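Local coordinates for protein endoglucanase (Komagataeibacter sucrofermentans, PDB 6VC5) that probably hydrolyses internal beta-1,4-glucosidic linkages in cellulose and related beta-glucans, as a member of glycosyl hydrolase family 8, at residues 30-35 and 72-77; 38-43 and 50-55; 94-99 and 117-122; 192-197 and 241-246; 292-297 and 305-310. All coordinates share one frame; numbering follows the deposited sequence. Where two conformers were deposited one is given.

Contact 1 (30-35 and 72-77)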
# COMPACT_ATOMS: atom_id res chain seq x y z
N GLU A 30 -9.97 -5.83 -15.54
CA GLU A 30 -9.60 -6.41 -14.26
C GLU A 30 -9.98 -5.57 -13.05
O GLU A 30 -10.08 -4.40 -13.13
CB GLU A 30 -8.13 -6.83 -14.16
CG GLU A 30 -7.08 -5.83 -14.47
CD GLU A 30 -5.75 -6.49 -14.95
OE1 GLU A 30 -4.83 -6.67 -14.16
OE2 GLU A 30 -5.61 -6.85 -16.13
N SER A 31 -10.17 -6.25 -11.95
CA SER A 31 -10.26 -5.62 -10.64
C SER A 31 -9.29 -6.35 -9.73
O SER A 31 -9.05 -7.55 -9.90
CB SER A 31 -11.67 -5.69 -10.05
OG SER A 31 -12.54 -4.76 -10.68
N HIS A 32 -8.71 -5.63 -8.78
CA HIS A 32 -7.64 -6.15 -7.92
C HIS A 32 -8.03 -6.02 -6.47
O HIS A 32 -8.83 -5.18 -6.13
CB HIS A 32 -6.34 -5.35 -8.13
CG HIS A 32 -5.75 -5.48 -9.49
ND1 HIS A 32 -5.48 -4.39 -10.28
CD2 HIS A 32 -5.37 -6.56 -10.20
CE1 HIS A 32 -4.97 -4.80 -11.43
NE2 HIS A 32 -4.89 -6.12 -11.41
N SER A 33 -7.46 -6.85 -5.61
CA SER A 33 -7.72 -6.67 -4.18
C SER A 33 -7.24 -5.31 -3.69
O SER A 33 -7.87 -4.69 -2.84
CB SER A 33 -7.12 -7.82 -3.35
OG SER A 33 -5.70 -7.84 -3.43
N GLU A 34 -6.12 -4.81 -4.24
CA GLU A 34 -5.64 -3.50 -3.85
C GLU A 34 -6.64 -2.42 -4.25
O GLU A 34 -6.90 -1.48 -3.49
CB GLU A 34 -4.27 -3.25 -4.49
CG GLU A 34 -3.65 -1.89 -4.21
CD GLU A 34 -2.32 -1.69 -4.94
OE1 GLU A 34 -1.90 -2.60 -5.70
OE2 GLU A 34 -1.68 -0.62 -4.74
N GLY A 35 -7.23 -2.55 -5.44
CA GLY A 35 -8.20 -1.57 -5.90
C GLY A 35 -9.49 -1.58 -5.10
O GLY A 35 -10.06 -0.53 -4.80
N SER A 72 -7.78 -13.40 -3.12
CA SER A 72 -7.13 -13.57 -4.41
C SER A 72 -6.87 -12.19 -5.01
O SER A 72 -7.68 -11.28 -4.88
CB SER A 72 -8.05 -14.37 -5.32
OG SER A 72 -8.25 -15.68 -4.81
N TRP A 73 -5.72 -12.03 -5.66
CA TRP A 73 -5.27 -10.68 -5.99
C TRP A 73 -6.05 -10.06 -7.15
O TRP A 73 -6.12 -8.82 -7.23
CB TRP A 73 -3.76 -10.65 -6.25
CG TRP A 73 -3.35 -11.21 -7.56
CD1 TRP A 73 -3.25 -12.53 -7.91
CD2 TRP A 73 -2.94 -10.46 -8.72
NE1 TRP A 73 -2.81 -12.65 -9.21
CE2 TRP A 73 -2.62 -11.39 -9.72
CE3 TRP A 73 -2.83 -9.10 -8.99
CZ2 TRP A 73 -2.20 -11.00 -10.99
CZ3 TRP A 73 -2.41 -8.70 -10.25
CH2 TRP A 73 -2.10 -9.65 -11.24
N ARG A 74 -6.63 -10.86 -8.03
CA ARG A 74 -7.20 -10.33 -9.26
C ARG A 74 -8.44 -11.08 -9.72
O ARG A 74 -8.52 -12.31 -9.61
CB ARG A 74 -6.15 -10.36 -10.39
CG ARG A 74 -6.67 -9.88 -11.73
CD ARG A 74 -5.56 -9.66 -12.72
NE ARG A 74 -5.01 -10.92 -13.20
CZ ARG A 74 -4.06 -10.99 -14.12
NH1 ARG A 74 -3.58 -9.87 -14.65
NH2 ARG A 74 -3.59 -12.17 -14.51
N TYR A 75 -9.39 -10.32 -10.26
CA TYR A 75 -10.50 -10.83 -11.05
C TYR A 75 -10.25 -10.40 -12.49
O TYR A 75 -10.13 -9.20 -12.77
CB TYR A 75 -11.80 -10.21 -10.53
CG TYR A 75 -13.07 -10.58 -11.27
CD1 TYR A 75 -13.98 -11.47 -10.71
CD2 TYR A 75 -13.36 -10.03 -12.52
CE1 TYR A 75 -15.14 -11.81 -11.38
CE2 TYR A 75 -14.53 -10.35 -13.19
CZ TYR A 75 -15.41 -11.24 -12.61
OH TYR A 75 -16.56 -11.57 -13.28
N LEU A 76 -10.18 -11.37 -13.40
CA LEU A 76 -9.82 -11.14 -14.80
C LEU A 76 -11.06 -11.39 -15.67
O LEU A 76 -11.46 -12.55 -15.85
CB LEU A 76 -8.66 -12.04 -15.20
CG LEU A 76 -7.88 -11.83 -16.50
CD1 LEU A 76 -7.32 -10.43 -16.56
CD2 LEU A 76 -6.74 -12.84 -16.59
N ASP A 77 -11.65 -10.32 -16.20
CA ASP A 77 -12.86 -10.46 -17.01
C ASP A 77 -12.60 -11.39 -18.19
O ASP A 77 -11.58 -11.28 -18.88
CB ASP A 77 -13.31 -9.11 -17.55
CG ASP A 77 -13.77 -8.18 -16.46
OD1 ASP A 77 -14.99 -7.87 -16.42
OD2 ASP A 77 -12.92 -7.74 -15.65
O HOH W 1 -4.15 -6.68 -5.58
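Glu30 opens the pairing with Leu76. Its CG sits between the backbone N and the carbonyl carbon (chi1 54°), and the chain, extended beyond CG, carries the carboxylate to Arg74, where OE1 meets the guanidinium at its edge. In this salt bridge the hydrogen bond is weak and long, Arg74 NH1 to Glu30 OE1 being 3.5 Å. OE1 also accepts, on its anti lone pair, a hydrogen bond from His32 NE2 at 2.8 Å, while OE2 is held by Asn27. An alanine here would probably leave Arg74 without this carboxylate mate and His32 freer to turn. Ser31 forms the hydrogen-bonded pair with Tyr75: Tyr75 N reaches Ser31 O at 2.8 Å, and Ser31 N returns a bond to Tyr75 O at 3.1 Å. The Ser31 hydroxyl is hydrogen-bonded to Ile22 O and Arg21. The His32 ring lies almost parallel to the six-membered ring of Trp73 (planes at 6°) but slid well aside, with His32 CD2 3.7 Å from Trp73 CZ3. Ser33 N then bonds to Trp73 O at 2.9 Å. With His32 as N-cap of helix 33-46, this two-stranded antiparallel ladder leads into one of the helices expected of the (alpha/alpha)6 barrel of family 8.

Contact 2 (38-43 and 50-55)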
# COMPACT_ATOMS: atom_id res chain seq x y z
N TYR A 38 -8.64 0.17 -1.92
CA TYR A 38 -8.66 1.62 -2.04
C TYR A 38 -10.09 2.15 -2.05
O TYR A 38 -10.39 3.16 -1.40
CB TYR A 38 -7.92 2.09 -3.30
CG TYR A 38 -6.42 1.92 -3.26
CD1 TYR A 38 -5.70 2.12 -2.09
CD2 TYR A 38 -5.73 1.58 -4.41
CE1 TYR A 38 -4.32 1.97 -2.06
CE2 TYR A 38 -4.36 1.43 -4.40
CZ TYR A 38 -3.66 1.61 -3.23
OH TYR A 38 -2.29 1.45 -3.23
N GLY A 39 -10.97 1.51 -2.81
CA GLY A 39 -12.36 1.96 -2.85
C GLY A 39 -13.00 1.92 -1.47
O GLY A 39 -13.69 2.86 -1.07
N MET A 40 -12.74 0.84 -0.72
CA MET A 40 -13.27 0.72 0.63
C MET A 40 -12.65 1.76 1.56
O MET A 40 -13.35 2.41 2.35
CB MET A 40 -13.01 -0.70 1.12
CG MET A 40 -13.87 -1.74 0.42
SD MET A 40 -13.31 -3.44 0.85
CE MET A 40 -13.72 -3.51 2.63
N LEU A 41 -11.33 1.95 1.47
CA LEU A 41 -10.67 2.91 2.36
C LEU A 41 -11.14 4.34 2.08
O LEU A 41 -11.40 5.12 3.02
CB LEU A 41 -9.15 2.80 2.20
CG LEU A 41 -8.31 3.55 3.24
CD1 LEU A 41 -8.34 2.79 4.56
CD2 LEU A 41 -6.88 3.72 2.75
N PHE A 42 -11.21 4.72 0.80
CA PHE A 42 -11.59 6.09 0.45
C PHE A 42 -13.05 6.36 0.80
O PHE A 42 -13.39 7.45 1.28
CB PHE A 42 -11.36 6.36 -1.04
CG PHE A 42 -9.94 6.14 -1.52
CD1 PHE A 42 -8.87 6.07 -0.66
CD2 PHE A 42 -9.70 6.00 -2.88
CE1 PHE A 42 -7.57 5.86 -1.13
CE2 PHE A 42 -8.42 5.79 -3.37
CZ PHE A 42 -7.35 5.71 -2.48
N SER A 43 -13.95 5.40 0.54
CA SER A 43 -15.36 5.58 0.87
C SER A 43 -15.58 5.62 2.37
O SER A 43 -16.43 6.38 2.85
CB SER A 43 -16.22 4.52 0.17
OG SER A 43 -15.92 3.21 0.62
N ALA A 50 -23.08 3.89 1.33
CA ALA A 50 -23.71 3.15 0.24
C ALA A 50 -22.66 2.58 -0.70
O ALA A 50 -22.78 1.44 -1.17
CB ALA A 50 -24.68 4.05 -0.52
N ALA A 51 -21.61 3.35 -0.98
CA ALA A 51 -20.53 2.84 -1.82
C ALA A 51 -19.73 1.77 -1.09
O ALA A 51 -19.45 0.71 -1.65
CB ALA A 51 -19.63 3.98 -2.29
N PHE A 52 -19.34 2.05 0.17
CA PHE A 52 -18.53 1.10 0.93
C PHE A 52 -19.18 -0.27 0.94
O PHE A 52 -18.53 -1.29 0.67
CB PHE A 52 -18.34 1.59 2.37
CG PHE A 52 -17.49 0.65 3.20
CD1 PHE A 52 -16.12 0.85 3.30
CD2 PHE A 52 -18.04 -0.48 3.80
CE1 PHE A 52 -15.32 -0.01 4.03
CE2 PHE A 52 -17.24 -1.37 4.51
CZ PHE A 52 -15.88 -1.13 4.62
N GLU A 53 -20.49 -0.30 1.24
CA GLU A 53 -21.21 -1.56 1.42
C GLU A 53 -21.11 -2.45 0.19
O GLU A 53 -20.82 -3.65 0.30
CB GLU A 53 -22.69 -1.26 1.75
CG GLU A 53 -23.41 -2.33 2.57
CD GLU A 53 -24.40 -1.73 3.57
OE1 GLU A 53 -24.96 -2.49 4.40
OE2 GLU A 53 -24.60 -0.50 3.55
N VAL A 54 -21.32 -1.88 -1.00
CA VAL A 54 -21.28 -2.68 -2.23
C VAL A 54 -19.85 -3.04 -2.63
O VAL A 54 -19.61 -4.12 -3.19
CB VAL A 54 -22.08 -2.05 -3.39
CG1 VAL A 54 -23.57 -1.94 -3.02
CG2 VAL A 54 -21.51 -0.71 -3.80
N ILE A 55 -18.87 -2.16 -2.38
CA ILE A 55 -17.48 -2.50 -2.71
C ILE A 55 -17.00 -3.68 -1.87
O ILE A 55 -16.38 -4.62 -2.37
CB ILE A 55 -16.57 -1.27 -2.56
CG1 ILE A 55 -17.02 -0.14 -3.48
CG2 ILE A 55 -15.11 -1.67 -2.86
CD1 ILE A 55 -16.45 1.21 -3.07
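The Phe52 ring meets the helix of Met40 and Ser43 by its edge: Met40 O lies in the ring plane, 3.3 Å from Phe52 CD1, and Ser43 OG sits close to that plane too. With Phe52 CG anti to its backbone N (chi1 -179°), the end of the side chain comes nearer the other helix than the direction of its CB suggests, and Met40 CB is 3.8 Å from Phe52 CE1. Tyr112 meets the same ring with its plane inclined at about 60°. Further along, Met40 and Ile55 slide past each other in opposite directions, Met40 CG 3.5 Å from Ile55 CG2. Ile55 CD1 rests 3.8 Å from Gly39 O, and a beta carbon on Gly39 would fall tight against that methyl. The two helix segments run nearly antiparallel, 8.7 Å apart at their axes. Ser43 OG touches Phe52 CB at 3.4 Å, yet its proton has acceptors in its own helix, Gly39 O and Met40 O, both within reach. The serine hydroxyl can thus be served within its own helix, and between these two segments the contact is apolar packing.

Contact 3 (94-99 and 117-122)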
# COMPACT_ATOMS: atom_id res chain seq x y z
N LEU A 94 -4.17 -5.96 3.65
CA LEU A 94 -4.04 -5.00 4.75
C LEU A 94 -4.87 -3.74 4.52
O LEU A 94 -5.37 -3.14 5.48
CB LEU A 94 -2.57 -4.62 4.94
CG LEU A 94 -1.72 -5.71 5.59
CD1 LEU A 94 -0.26 -5.29 5.57
CD2 LEU A 94 -2.17 -6.04 7.02
N LEU A 95 -5.03 -3.32 3.26
CA LEU A 95 -5.86 -2.15 2.95
C LEU A 95 -7.33 -2.44 3.20
O LEU A 95 -8.05 -1.61 3.78
CB LEU A 95 -5.65 -1.73 1.50
CG LEU A 95 -4.31 -1.04 1.21
CD1 LEU A 95 -4.05 -1.13 -0.29
CD2 LEU A 95 -4.32 0.41 1.68
N ILE A 96 -7.80 -3.62 2.77
CA ILE A 96 -9.18 -4.03 3.02
C ILE A 96 -9.44 -4.11 4.52
O ILE A 96 -10.47 -3.62 5.02
CB ILE A 96 -9.46 -5.36 2.30
CG1 ILE A 96 -9.47 -5.15 0.78
CG2 ILE A 96 -10.77 -5.95 2.77
CD1 ILE A 96 -9.47 -6.45 -0.04
N ALA A 97 -8.52 -4.72 5.28
CA ALA A 97 -8.70 -4.83 6.72
C ALA A 97 -8.76 -3.46 7.40
O ALA A 97 -9.61 -3.23 8.26
CB ALA A 97 -7.58 -5.68 7.32
N LEU A 98 -7.86 -2.54 7.02
CA LEU A 98 -7.90 -1.20 7.60
C LEU A 98 -9.22 -0.51 7.30
O LEU A 98 -9.83 0.11 8.18
CB LEU A 98 -6.73 -0.36 7.09
CG LEU A 98 -6.70 1.09 7.57
CD1 LEU A 98 -6.58 1.18 9.07
CD2 LEU A 98 -5.51 1.77 6.91
N ALA A 99 -9.71 -0.64 6.06
CA ALA A 99 -10.97 -0.01 5.68
C ALA A 99 -12.14 -0.57 6.49
O ALA A 99 -13.04 0.17 6.91
CB ALA A 99 -11.22 -0.21 4.19
N MET A 117 -10.67 -8.25 11.85
CA MET A 117 -9.87 -9.11 12.73
C MET A 117 -9.60 -10.47 12.11
O MET A 117 -8.51 -11.03 12.28
CB MET A 117 -10.56 -9.23 14.09
CG MET A 117 -10.55 -7.92 14.85
SD MET A 117 -11.09 -7.99 16.57
CE MET A 117 -12.76 -8.50 16.33
N ASN A 118 -10.56 -11.01 11.35
CA ASN A 118 -10.32 -12.27 10.64
C ASN A 118 -9.20 -12.13 9.62
O ASN A 118 -8.33 -13.00 9.52
CB ASN A 118 -11.60 -12.75 9.96
CG ASN A 118 -12.62 -13.26 10.95
OD1 ASN A 118 -12.29 -13.57 12.10
ND2 ASN A 118 -13.88 -13.35 10.52
N ILE A 119 -9.19 -11.03 8.85
CA ILE A 119 -8.12 -10.81 7.88
C ILE A 119 -6.78 -10.65 8.60
O ILE A 119 -5.77 -11.25 8.21
CB ILE A 119 -8.42 -9.58 7.00
CG1 ILE A 119 -9.72 -9.79 6.22
CG2 ILE A 119 -7.26 -9.30 6.05
CD1 ILE A 119 -10.33 -8.50 5.69
N TYR A 120 -6.75 -9.79 9.63
CA TYR A 120 -5.48 -9.55 10.32
C TYR A 120 -4.93 -10.83 10.91
O TYR A 120 -3.72 -11.09 10.85
CB TYR A 120 -5.68 -8.51 11.43
CG TYR A 120 -5.77 -7.07 10.96
CD1 TYR A 120 -4.84 -6.53 10.08
CD2 TYR A 120 -6.77 -6.24 11.46
CE1 TYR A 120 -4.92 -5.20 9.67
CE2 TYR A 120 -6.86 -4.91 11.07
CZ TYR A 120 -5.94 -4.39 10.18
OH TYR A 120 -6.03 -3.07 9.79
N GLY A 121 -5.81 -11.65 11.49
CA GLY A 121 -5.38 -12.92 12.05
C GLY A 121 -4.69 -13.80 11.02
O GLY A 121 -3.68 -14.44 11.31
N ASP A 122 -5.24 -13.86 9.81
CA ASP A 122 -4.63 -14.69 8.77
C ASP A 122 -3.38 -14.06 8.16
O ASP A 122 -2.47 -14.80 7.75
CB ASP A 122 -5.68 -15.06 7.72
CG ASP A 122 -6.47 -16.30 8.12
OD1 ASP A 122 -5.96 -17.08 8.97
OD2 ASP A 122 -7.59 -16.51 7.60
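Ala97 CB sits over one face of the Tyr120 ring, 3.7 Å from its centroid and 18° off the normal, a CH-pi contact. At the rim of the same ring, near its plane, Leu94 CD2 comes to 3.9 Å from Tyr120 CE1, the two side chains crossing at about a right angle. Ile119 also packs on the alanine: its CG2 branch lies 3.8 Å from Ala97 CB, and its CD1 reaches on to Ile96 CG2 at 3.9 Å. A small residue at this point is consistent with the close approach of the helix backbones, Ala97 CA and Ile119 CA being 6.1 Å apart. Tyr120 CG lies anti to the carbonyl carbon (chi1 -77°), and the ring beyond it ends against Ala97. Its hydroxyl passes 3.4 Å from Leu98 N without bonding to it, the angle being poor. Instead Tyr120 OH is hydrogen-bonded to Ser161, whose OG also bonds Leu94 O, so one second-shell residue ties together both helices. Outward from this buried pair of successive antiparallel helices, helix 159-169 packs on Leu98 and Tyr120, Phe71 of a loop touches both isoleucines, and helices 33-46 and 49-62 border Ile96 and Ala99.

Contact 4 (192-197 and 241-246)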
# COMPACT_ATOMS: atom_id res chain seq x y z
N GLU A 192 23.13 6.07 -4.60
CA GLU A 192 23.60 7.39 -4.17
C GLU A 192 22.55 8.17 -3.38
O GLU A 192 22.92 9.08 -2.63
CB GLU A 192 24.05 8.21 -5.38
CG GLU A 192 22.93 8.49 -6.39
CD GLU A 192 23.46 8.70 -7.79
OE1 GLU A 192 23.74 7.70 -8.49
OE2 GLU A 192 23.61 9.87 -8.20
N TRP A 193 21.27 7.85 -3.52
CA TRP A 193 20.21 8.53 -2.79
C TRP A 193 19.74 7.76 -1.56
O TRP A 193 18.89 8.27 -0.82
CB TRP A 193 19.01 8.79 -3.71
CG TRP A 193 19.38 9.56 -4.92
CD1 TRP A 193 19.42 9.10 -6.21
CD2 TRP A 193 19.78 10.93 -4.96
NE1 TRP A 193 19.80 10.13 -7.06
CE2 TRP A 193 20.03 11.26 -6.32
CE3 TRP A 193 19.93 11.92 -3.99
CZ2 TRP A 193 20.45 12.53 -6.72
CZ3 TRP A 193 20.34 13.20 -4.39
CH2 TRP A 193 20.59 13.49 -5.74
N LYS A 194 20.26 6.55 -1.35
CA LYS A 194 19.93 5.73 -0.19
C LYS A 194 18.42 5.51 -0.10
O LYS A 194 17.77 5.79 0.91
CB LYS A 194 20.49 6.34 1.10
CG LYS A 194 21.98 6.58 1.06
CD LYS A 194 22.39 7.74 1.95
CE LYS A 194 22.82 7.24 3.32
NZ LYS A 194 24.09 7.89 3.76
N LEU A 195 17.86 4.97 -1.20
CA LEU A 195 16.43 4.76 -1.34
C LEU A 195 16.07 3.29 -1.19
O LEU A 195 16.86 2.40 -1.53
CB LEU A 195 15.98 5.22 -2.74
CG LEU A 195 16.05 6.73 -2.99
CD1 LEU A 195 16.01 7.04 -4.47
CD2 LEU A 195 14.91 7.48 -2.26
N PRO A 196 14.86 3.00 -0.71
CA PRO A 196 14.41 1.61 -0.68
C PRO A 196 14.06 1.14 -2.07
O PRO A 196 13.59 1.94 -2.92
CB PRO A 196 13.16 1.67 0.21
CG PRO A 196 12.60 3.07 -0.05
CD PRO A 196 13.83 3.95 -0.26
N PRO A 197 14.24 -0.14 -2.39
CA PRO A 197 13.84 -0.66 -3.69
C PRO A 197 12.36 -1.03 -3.69
O PRO A 197 11.74 -1.24 -2.64
CB PRO A 197 14.70 -1.93 -3.83
CG PRO A 197 14.79 -2.43 -2.41
CD PRO A 197 14.82 -1.19 -1.52
N LEU A 241 13.95 11.15 6.80
CA LEU A 241 13.31 12.35 6.26
C LEU A 241 14.32 13.23 5.54
O LEU A 241 14.03 13.78 4.47
CB LEU A 241 12.58 13.12 7.36
CG LEU A 241 12.04 14.50 6.96
CD1 LEU A 241 11.03 14.38 5.84
CD2 LEU A 241 11.42 15.22 8.15
N ALA A 242 15.53 13.36 6.10
CA ALA A 242 16.55 14.18 5.46
C ALA A 242 16.99 13.57 4.13
O ALA A 242 17.20 14.30 3.15
CB ALA A 242 17.74 14.35 6.40
N ASP A 243 17.12 12.25 4.08
CA ASP A 243 17.50 11.57 2.84
C ASP A 243 16.43 11.72 1.76
O ASP A 243 16.74 12.03 0.60
CB ASP A 243 17.82 10.10 3.10
CG ASP A 243 19.13 9.90 3.84
OD1 ASP A 243 19.96 10.84 3.86
OD2 ASP A 243 19.34 8.80 4.41
N PHE A 244 15.16 11.51 2.11
CA PHE A 244 14.11 11.71 1.11
C PHE A 244 14.05 13.17 0.67
O PHE A 244 13.86 13.46 -0.51
CB PHE A 244 12.75 11.25 1.64
CG PHE A 244 12.55 9.75 1.62
CD1 PHE A 244 12.41 9.07 0.42
CD2 PHE A 244 12.47 9.03 2.80
CE1 PHE A 244 12.22 7.69 0.41
CE2 PHE A 244 12.27 7.66 2.80
CZ PHE A 244 12.15 6.98 1.60
N SER A 245 14.21 14.11 1.61
CA SER A 245 14.16 15.53 1.27
C SER A 245 15.25 15.90 0.28
O SER A 245 15.00 16.65 -0.68
CB SER A 245 14.27 16.38 2.54
OG SER A 245 13.17 16.17 3.40
N ARG A 246 16.47 15.38 0.48
CA ARG A 246 17.56 15.67 -0.44
C ARG A 246 17.25 15.16 -1.84
O ARG A 246 17.57 15.82 -2.84
CB ARG A 246 18.85 15.02 0.07
CG ARG A 246 19.90 16.03 0.47
CD ARG A 246 21.18 15.34 0.89
NE ARG A 246 20.96 14.35 1.94
CZ ARG A 246 20.66 14.64 3.20
NH1 ARG A 246 20.49 13.66 4.09
NH2 ARG A 246 20.55 15.90 3.58
O HOH W 2 18.98 11.04 -0.63
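Trp193 and Asp243 are joined through a single water, which donates to Trp193 O at 2.8 Å and to Asp243 O at 2.7 Å; no direct hydrogen bond links the two segments. The Asp243 carboxylate spends its charge on arginines. OD1 takes Arg246 NH1 at 2.9 Å, on its anti side, while OD2 forms a salt bridge with Arg189, which in turn holds Lys194 O. Lys194 lays its methylenes near this group, CE being 4.0 Å from Asp243 OD2, but its ammonium stops short of contact. An alanine in place of Asp243 would probably leave Arg246 and Arg189 without a common carboxylate mate and freer to turn. On the apolar side Leu195 CD2 lies 3.8 Å from Phe244 CE1, and Pro196 CD meets Phe244 CZ tip to tip at 3.9 Å. Trp193 also packs edge-to-face with Phe247. The backbone of Lys194 adopts left-handed values (phi 57°), and Lys194 and Leu195 together face Phe190, the geometry of a G1 beta bulge, here set against helix 238-251.

Contact 5 (292-297 and 305-310)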
# COMPACT_ATOMS: atom_id res chain seq x y z
N PRO A 292 -2.21 18.02 -5.17
CA PRO A 292 -2.82 17.96 -6.50
C PRO A 292 -4.27 17.51 -6.34
O PRO A 292 -4.60 16.95 -5.32
CB PRO A 292 -2.03 16.85 -7.21
CG PRO A 292 -0.78 16.67 -6.45
CD PRO A 292 -0.97 17.23 -5.08
N THR A 293 -5.12 17.85 -7.29
CA THR A 293 -6.50 17.43 -7.25
C THR A 293 -6.83 16.39 -8.31
O THR A 293 -6.24 16.33 -9.34
CB THR A 293 -7.46 18.61 -7.38
OG1 THR A 293 -7.07 19.38 -8.51
CG2 THR A 293 -7.40 19.47 -6.12
N LEU A 294 -7.81 15.56 -8.01
CA LEU A 294 -8.06 14.39 -8.86
C LEU A 294 -8.66 14.73 -10.21
O LEU A 294 -8.60 13.89 -11.12
CB LEU A 294 -8.95 13.39 -8.13
CG LEU A 294 -8.17 12.25 -7.48
CD1 LEU A 294 -7.29 12.78 -6.35
CD2 LEU A 294 -9.14 11.20 -6.99
N ASP A 295 -9.24 15.92 -10.37
CA ASP A 295 -9.72 16.30 -11.69
C ASP A 295 -8.59 16.47 -12.70
O ASP A 295 -8.86 16.54 -13.90
CB ASP A 295 -10.58 17.56 -11.63
CG ASP A 295 -9.84 18.74 -11.04
OD1 ASP A 295 -9.29 18.59 -9.92
OD2 ASP A 295 -9.80 19.81 -11.68
N HIS A 296 -7.33 16.54 -12.25
CA HIS A 296 -6.17 16.62 -13.13
C HIS A 296 -5.38 15.32 -13.20
O HIS A 296 -4.32 15.29 -13.84
CB HIS A 296 -5.24 17.75 -12.70
CG HIS A 296 -5.89 19.10 -12.66
ND1 HIS A 296 -5.63 20.02 -11.67
CD2 HIS A 296 -6.80 19.67 -13.48
CE1 HIS A 296 -6.35 21.11 -11.89
NE2 HIS A 296 -7.07 20.92 -12.98
N ALA A 297 -5.84 14.26 -12.54
CA ALA A 297 -5.08 13.02 -12.49
C ALA A 297 -4.93 12.44 -13.89
O ALA A 297 -5.94 12.30 -14.61
CB ALA A 297 -5.76 12.01 -11.57
N LEU A 305 -2.92 7.19 -5.62
CA LEU A 305 -1.82 7.63 -4.76
C LEU A 305 -2.09 9.02 -4.18
O LEU A 305 -1.80 9.28 -3.00
CB LEU A 305 -0.51 7.61 -5.55
CG LEU A 305 0.77 7.95 -4.80
CD1 LEU A 305 1.02 7.01 -3.62
CD2 LEU A 305 1.95 7.89 -5.77
N THR A 306 -2.66 9.92 -4.99
CA THR A 306 -3.03 11.24 -4.50
C THR A 306 -4.08 11.15 -3.40
O THR A 306 -3.96 11.81 -2.37
CB THR A 306 -3.52 12.08 -5.69
OG1 THR A 306 -2.47 12.19 -6.65
CG2 THR A 306 -3.93 13.49 -5.23
N MET A 307 -5.10 10.29 -3.59
CA MET A 307 -6.09 10.10 -2.54
C MET A 307 -5.46 9.60 -1.24
O MET A 307 -5.83 10.07 -0.15
CB MET A 307 -7.18 9.12 -2.98
CG MET A 307 -8.23 9.66 -3.90
SD MET A 307 -9.43 10.84 -3.19
CE MET A 307 -9.25 10.72 -1.40
N LEU A 308 -4.53 8.65 -1.33
CA LEU A 308 -3.83 8.17 -0.14
C LEU A 308 -3.13 9.32 0.57
O LEU A 308 -3.12 9.39 1.81
CB LEU A 308 -2.80 7.13 -0.57
CG LEU A 308 -3.07 5.64 -0.78
CD1 LEU A 308 -3.56 4.89 0.46
CD2 LEU A 308 -4.02 5.43 -1.97
N ALA A 309 -2.56 10.26 -0.19
CA ALA A 309 -1.92 11.42 0.43
C ALA A 309 -2.92 12.33 1.15
O ALA A 309 -2.60 12.88 2.21
CB ALA A 309 -1.15 12.21 -0.63
N TYR A 310 -4.12 12.53 0.58
CA TYR A 310 -5.17 13.29 1.26
C TYR A 310 -5.54 12.64 2.58
O TYR A 310 -5.72 13.33 3.59
CB TYR A 310 -6.42 13.38 0.39
CG TYR A 310 -6.42 14.53 -0.59
CD1 TYR A 310 -6.87 15.79 -0.22
CD2 TYR A 310 -5.96 14.35 -1.89
CE1 TYR A 310 -6.86 16.85 -1.12
CE2 TYR A 310 -5.95 15.40 -2.79
CZ TYR A 310 -6.40 16.64 -2.40
OH TYR A 310 -6.37 17.68 -3.31
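Leu294 fills the tight part of the contact with both of its methyls. CD1 slides past Thr306, 3.6 Å from Thr306 CG2, while CD2 lies 3.6 Å from Met307 CG, the leucine and methionine crossing at about a right angle. Leu294 chi1 is -98°, away from the staggered positions, and the side chain also packs against Ile10 and Phe11 of helix 4-15. With OG1 anti to the carbonyl carbon and bonded to Ser302 O, Thr306 presents CG2 to this cluster; the same methyl lies 3.5 Å from Pro292 O. That carbonyl also accepts a hydrogen bond from Tyr310 OH, 2.8 Å from Pro292 O and above the carbonyl plane. In this way the loop is fastened to helix 300-313, which, with helices 4-15, 33-46 and 274-282 beside it, belongs to the helical array expected of a family 8 (alpha/alpha)6 barrel. Toward solvent the packing thins: Thr293 brings just CG2 to Tyr310 OH, at 3.5 Å. The Thr293 hydroxyl instead serves its own segment, OG1 donating to Asp295 OD1 at 2.7 Å on the syn side. Asp295 and His296, in the short 3-10 segment 294-296, are exposed and keep clear of the helix.

Contacts 2, 3 and 5 are buried, whereas contacts 1 and 4 are only partly so, and the chemistry follows. Contacts 2 and 3 join successive helices through apolar packing and touch each other where Met40 meets Ala99. Contact 5 ties a loop to its following helix with one hydrogen bond added, and it touches contact 2 where Phe42 packs on Met307 and Leu308. Contacts 1 and 2 share helix 33-46, but contact 1 pairs strands by backbone bonds and charges. Contact 4 stands apart, its centre about 32 Å from that of contact 1 on the opposite side of the chain's centre, combining a bridging water and nearby arginines with a small apolar patch.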